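PDB 1NRW: hypothetical protein, haloacid dehalogenase-like hydrolase from Bacillus subtilis, which removes phosphate from five- and six-carbon sugar phosphates and nucleoside monophosphates in vitro, and more weakly from FMN, as a magnesium-dependent HAD-superfamily phosphatase. Local coordinates for residues A[7-11]-A[12-16]; A[83-87]-A[88-92]. One frame throughout, in Å; residues are numbered along the deposited sequence.

Interaction 1 of 2, residues A[7-11]-A[12-16]; sequences IAIDL and DGTLL. With CA (calcium ion), chain D; PO4 (phosphate ion), chain B.
Leu-11, Asp-12 and Asp-10 carry the turn that leaves strand 6-10, the DxDGT motif of the HAD superfamily. The carbonyl of Leu-11 organises it: Leu-16 N donates to Leu-11 O over 3.0 Å with a nearly straight N-H (172°), while Thr-14 N reaches the same oxygen from the opposite face of the carbonyl plane at 3.3 Å. Leu-15 N bonds in turn to Asp-10 O. Outside this polar core the isobutyl group of Leu-11 lies across that of Leu-16, with Leu-11 CG 3.6 Å from Leu-16 CD1.

Asp-10, the nucleophile by similarity, has CG anti to its backbone N (chi1 -176°), which carries the carboxylate to the calcium ion and phosphate beyond the strand end. Its OD2 binds calcium at 2.4 Å; OD1 lies 2.6 Å from phosphate O1 and forms a salt bridge with Lys-217. Asp-12 contributes its main chain to the metal, Asp-12 O lying 2.5 Å from calcium; Asp-240 and Ser-241 complete the protein ligands. The side chain of Asp-12 turns to the phosphate instead, OD2 2.6 Å from phosphate O4, and makes a salt bridge to Arg-46. The backbone N of Asp-12 donates to phosphate O4 at 3.2 Å, with an N-H...O angle of 162°.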
# COMPACT_ATOMS: atom_id res chain seq x y z
N ILE A 7 -15.89 0.94 4.27
CA ILE A 7 -15.21 1.75 3.27
C ILE A 7 -13.70 1.52 3.37
O ILE A 7 -13.11 1.75 4.42
CB ILE A 7 -15.50 3.25 3.46
CG1 ILE A 7 -17.01 3.50 3.35
CG2 ILE A 7 -14.75 4.07 2.42
CD1 ILE A 7 -17.43 4.89 3.75
N ALA A 8 -13.10 1.06 2.27
CA ALA A 8 -11.66 0.80 2.21
C ALA A 8 -10.99 2.01 1.56
O ALA A 8 -11.40 2.44 0.48
CB ALA A 8 -11.39 -0.46 1.40
N ILE A 9 -9.95 2.53 2.20
CA ILE A 9 -9.26 3.72 1.71
C ILE A 9 -7.75 3.53 1.54
O ILE A 9 -7.06 3.20 2.50
CB ILE A 9 -9.48 4.90 2.69
CG1 ILE A 9 -10.98 5.05 2.98
CG2 ILE A 9 -8.92 6.20 2.11
CD1 ILE A 9 -11.29 6.09 4.05
N ASP A 10 -7.26 3.74 0.33
CA ASP A 10 -5.83 3.61 0.05
C ASP A 10 -5.10 4.72 0.83
O ASP A 10 -5.68 5.76 1.12
CB ASP A 10 -5.60 3.74 -1.45
CG ASP A 10 -4.16 3.53 -1.86
OD1 ASP A 10 -3.35 2.96 -1.08
OD2 ASP A 10 -3.84 3.92 -2.99
N LEU A 11 -3.84 4.48 1.17
CA LEU A 11 -3.07 5.46 1.94
C LEU A 11 -2.38 6.49 1.05
O LEU A 11 -2.86 7.62 0.92
CB LEU A 11 -2.03 4.73 2.81
CG LEU A 11 -1.14 5.58 3.73
CD1 LEU A 11 -1.94 6.16 4.88
CD2 LEU A 11 -0.02 4.69 4.25
N ASP A 12 -1.26 6.11 0.43
CA ASP A 12 -0.54 7.03 -0.45
C ASP A 12 -1.39 7.48 -1.64
O ASP A 12 -2.15 6.69 -2.18
CB ASP A 12 0.73 6.35 -0.97
CG ASP A 12 1.76 6.13 0.12
OD1 ASP A 12 2.52 7.07 0.41
OD2 ASP A 12 1.79 5.03 0.69
N GLY A 13 -1.26 8.74 -2.03
CA GLY A 13 -2.00 9.26 -3.17
C GLY A 13 -3.51 9.29 -3.05
O GLY A 13 -4.20 9.67 -3.99
N THR A 14 -4.02 8.89 -1.89
CA THR A 14 -5.46 8.84 -1.67
C THR A 14 -5.79 9.55 -0.36
O THR A 14 -6.19 10.72 -0.38
CB THR A 14 -5.91 7.36 -1.67
OG1 THR A 14 -5.64 6.80 -2.96
CG2 THR A 14 -7.40 7.22 -1.38
N LEU A 15 -5.63 8.87 0.77
CA LEU A 15 -5.91 9.52 2.06
C LEU A 15 -4.86 10.60 2.30
O LEU A 15 -5.16 11.68 2.82
CB LEU A 15 -5.85 8.51 3.21
CG LEU A 15 -6.14 9.09 4.60
CD1 LEU A 15 -7.58 9.58 4.66
CD2 LEU A 15 -5.89 8.03 5.67
N LEU A 16 -3.61 10.32 1.92
CA LEU A 16 -2.54 11.28 2.11
C LEU A 16 -2.45 12.26 0.94
O LEU A 16 -2.63 11.87 -0.21
CB LEU A 16 -1.20 10.56 2.24
CG LEU A 16 -1.10 9.57 3.41
CD1 LEU A 16 0.25 8.87 3.36
CD2 LEU A 16 -1.28 10.28 4.74
CA CA D . -1.77 4.85 -3.85
P PO4 B . 0.03 2.59 -1.18
O1 PO4 B . -0.95 3.34 -1.99
O2 PO4 B . -0.36 1.16 -1.13
O3 PO4 B . 1.37 2.73 -1.79
O4 PO4 B . 0.04 3.15 0.19
O HOH W 1 -0.10 6.37 -4.88

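Interaction 2 of 2, residues A[83-87]-A[88-92]; sequences ETIDK and KRAYD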
# COMPACT_ATOMS: atom_id res chain seq x y z
N GLU A 83 -0.68 -13.43 5.77
CA GLU A 83 -0.60 -14.31 4.61
C GLU A 83 0.83 -14.20 4.12
O GLU A 83 1.22 -13.18 3.54
CB GLU A 83 -1.57 -13.86 3.52
CG GLU A 83 -1.72 -14.83 2.36
CD GLU A 83 -2.45 -16.10 2.74
OE1 GLU A 83 -3.46 -16.02 3.48
OE2 GLU A 83 -2.03 -17.19 2.29
N THR A 84 1.61 -15.24 4.35
CA THR A 84 3.02 -15.23 3.97
C THR A 84 3.38 -15.82 2.62
O THR A 84 2.65 -16.61 2.04
CB THR A 84 3.86 -15.97 5.03
OG1 THR A 84 3.44 -17.34 5.09
CG2 THR A 84 3.68 -15.32 6.40
N ILE A 85 4.55 -15.40 2.14
CA ILE A 85 5.10 -15.88 0.88
C ILE A 85 5.92 -17.10 1.28
O ILE A 85 6.71 -17.03 2.23
CB ILE A 85 6.06 -14.85 0.24
CG1 ILE A 85 5.31 -13.56 -0.11
CG2 ILE A 85 6.73 -15.44 -1.00
CD1 ILE A 85 6.23 -12.41 -0.48
N ASP A 86 5.74 -18.21 0.58
CA ASP A 86 6.50 -19.43 0.87
C ASP A 86 7.98 -19.05 0.93
O ASP A 86 8.48 -18.37 0.03
CB ASP A 86 6.27 -20.47 -0.22
CG ASP A 86 7.11 -21.72 -0.03
OD1 ASP A 86 8.34 -21.65 -0.23
OD2 ASP A 86 6.53 -22.77 0.33
N LYS A 87 8.67 -19.49 1.97
CA LYS A 87 10.09 -19.16 2.14
C LYS A 87 11.00 -19.50 0.98
O LYS A 87 11.93 -18.75 0.67
CB LYS A 87 10.63 -19.78 3.43
CG LYS A 87 10.19 -19.02 4.68
CD LYS A 87 10.96 -19.47 5.91
CE LYS A 87 10.63 -18.59 7.10
NZ LYS A 87 9.17 -18.59 7.42
N LYS A 88 10.77 -20.63 0.32
CA LYS A 88 11.61 -21.00 -0.81
C LYS A 88 11.36 -20.06 -1.98
O LYS A 88 12.29 -19.71 -2.72
CB LYS A 88 11.37 -22.45 -1.22
CG LYS A 88 12.01 -23.43 -0.26
CD LYS A 88 11.85 -24.87 -0.72
CE LYS A 88 12.70 -25.80 0.13
NZ LYS A 88 12.42 -25.62 1.58
N ARG A 89 10.11 -19.64 -2.15
CA ARG A 89 9.77 -18.72 -3.22
C ARG A 89 10.35 -17.34 -2.89
O ARG A 89 10.83 -16.63 -3.77
CB ARG A 89 8.25 -18.63 -3.38
CG ARG A 89 7.77 -17.51 -4.30
CD ARG A 89 8.38 -17.61 -5.69
NE ARG A 89 7.42 -18.08 -6.68
CZ ARG A 89 7.67 -18.15 -7.98
NH1 ARG A 89 8.85 -17.78 -8.46
NH2 ARG A 89 6.73 -18.57 -8.82
N ALA A 90 10.32 -16.97 -1.61
CA ALA A 90 10.86 -15.69 -1.18
C ALA A 90 12.37 -15.68 -1.43
O ALA A 90 12.93 -14.68 -1.90
CB ALA A 90 10.57 -15.45 0.30
N TYR A 91 13.02 -16.80 -1.13
CA TYR A 91 14.46 -16.91 -1.34
C TYR A 91 14.77 -16.71 -2.82
O TYR A 91 15.68 -15.97 -3.19
CB TYR A 91 14.96 -18.29 -0.91
CG TYR A 91 16.47 -18.42 -0.94
CD1 TYR A 91 17.24 -18.10 0.18
CD2 TYR A 91 17.13 -18.85 -2.09
CE1 TYR A 91 18.63 -18.20 0.16
CE2 TYR A 91 18.52 -18.95 -2.13
CZ TYR A 91 19.26 -18.63 -1.00
OH TYR A 91 20.63 -18.73 -1.04
N ASP A 92 13.97 -17.36 -3.65
CA ASP A 92 14.12 -17.29 -5.10
C ASP A 92 14.00 -15.85 -5.60
O ASP A 92 14.83 -15.37 -6.36
CB ASP A 92 13.05 -18.16 -5.75
CG ASP A 92 13.45 -18.65 -7.12
OD1 ASP A 92 13.73 -17.81 -8.00
OD2 ASP A 92 13.49 -19.89 -7.32
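Asp-86 turns its carboxylate over the first turn of helix 87-99 and meets the backbone N-H groups of Lys-88 and Arg-89 with a single oxygen. The stronger bond runs from Lys-88 N to Asp-86 OD1, 2.7 Å long and arriving nearly along the C-O axis of the carboxylate, although the N-H is bent to 132°. The N-H of Arg-89 points more directly at Asp-86 OD1 (152°), but over 3.3 Å, and that bond is weak. A chi1 of 176° sets CG opposite the backbone N and beside the carbonyl carbon, swinging OD1 to the N-H groups of the first turn. The carboxylate probably gains from the positive end of the helix dipole.

The main chain takes over directly: Ala-90 N donates to Asp-86 O at 2.8 Å, and Tyr-91 N to Lys-87 O at 2.9 Å. Two of the longer side chains find polar partners elsewhere, Arg-89 NE in a salt bridge with Asp-197 and Tyr-91 OH in a hydrogen bond with Gln-161.

On the buried side, the Ile-85 side chain crosses the aliphatic part of Arg-89, CG2 4.0 Å from Arg-89 CG, and Ile-85 CG2 lies 4.1 Å from Ala-90 CB. Phe-172 and Ile-175 of strand 172-178 back this apolar patch, Phe-172 against Ala-90 and Ile-175 against Ile-85. Two N-H groups accepted by the side chain of the residue preceding the helix are characteristic of an aspartate N-cap.

How the interactions relate
Both interactions are local turns at the start of a helix, but they belong to different parts of the molecule: their centres lie 28 Å apart and their nearest atoms about 17 Å. Interaction 1 takes in the end of strand 6-10, in the middle of the eight-stranded sheet, and bears directly on the metal and phosphate. Interaction 2 follows strand 79-82 at an edge of that same sheet and enters helix 87-99, which packs on the six-stranded sheet through strand 172-178. It takes no direct part in the site, the side chain of Ile-85 lying about 12 Å from Gly-45, which binds phosphate. The aspartates before the helices also differ: Asp-10 makes no capping bond and its carboxylate is turned to the ligands, whereas Asp-86 caps.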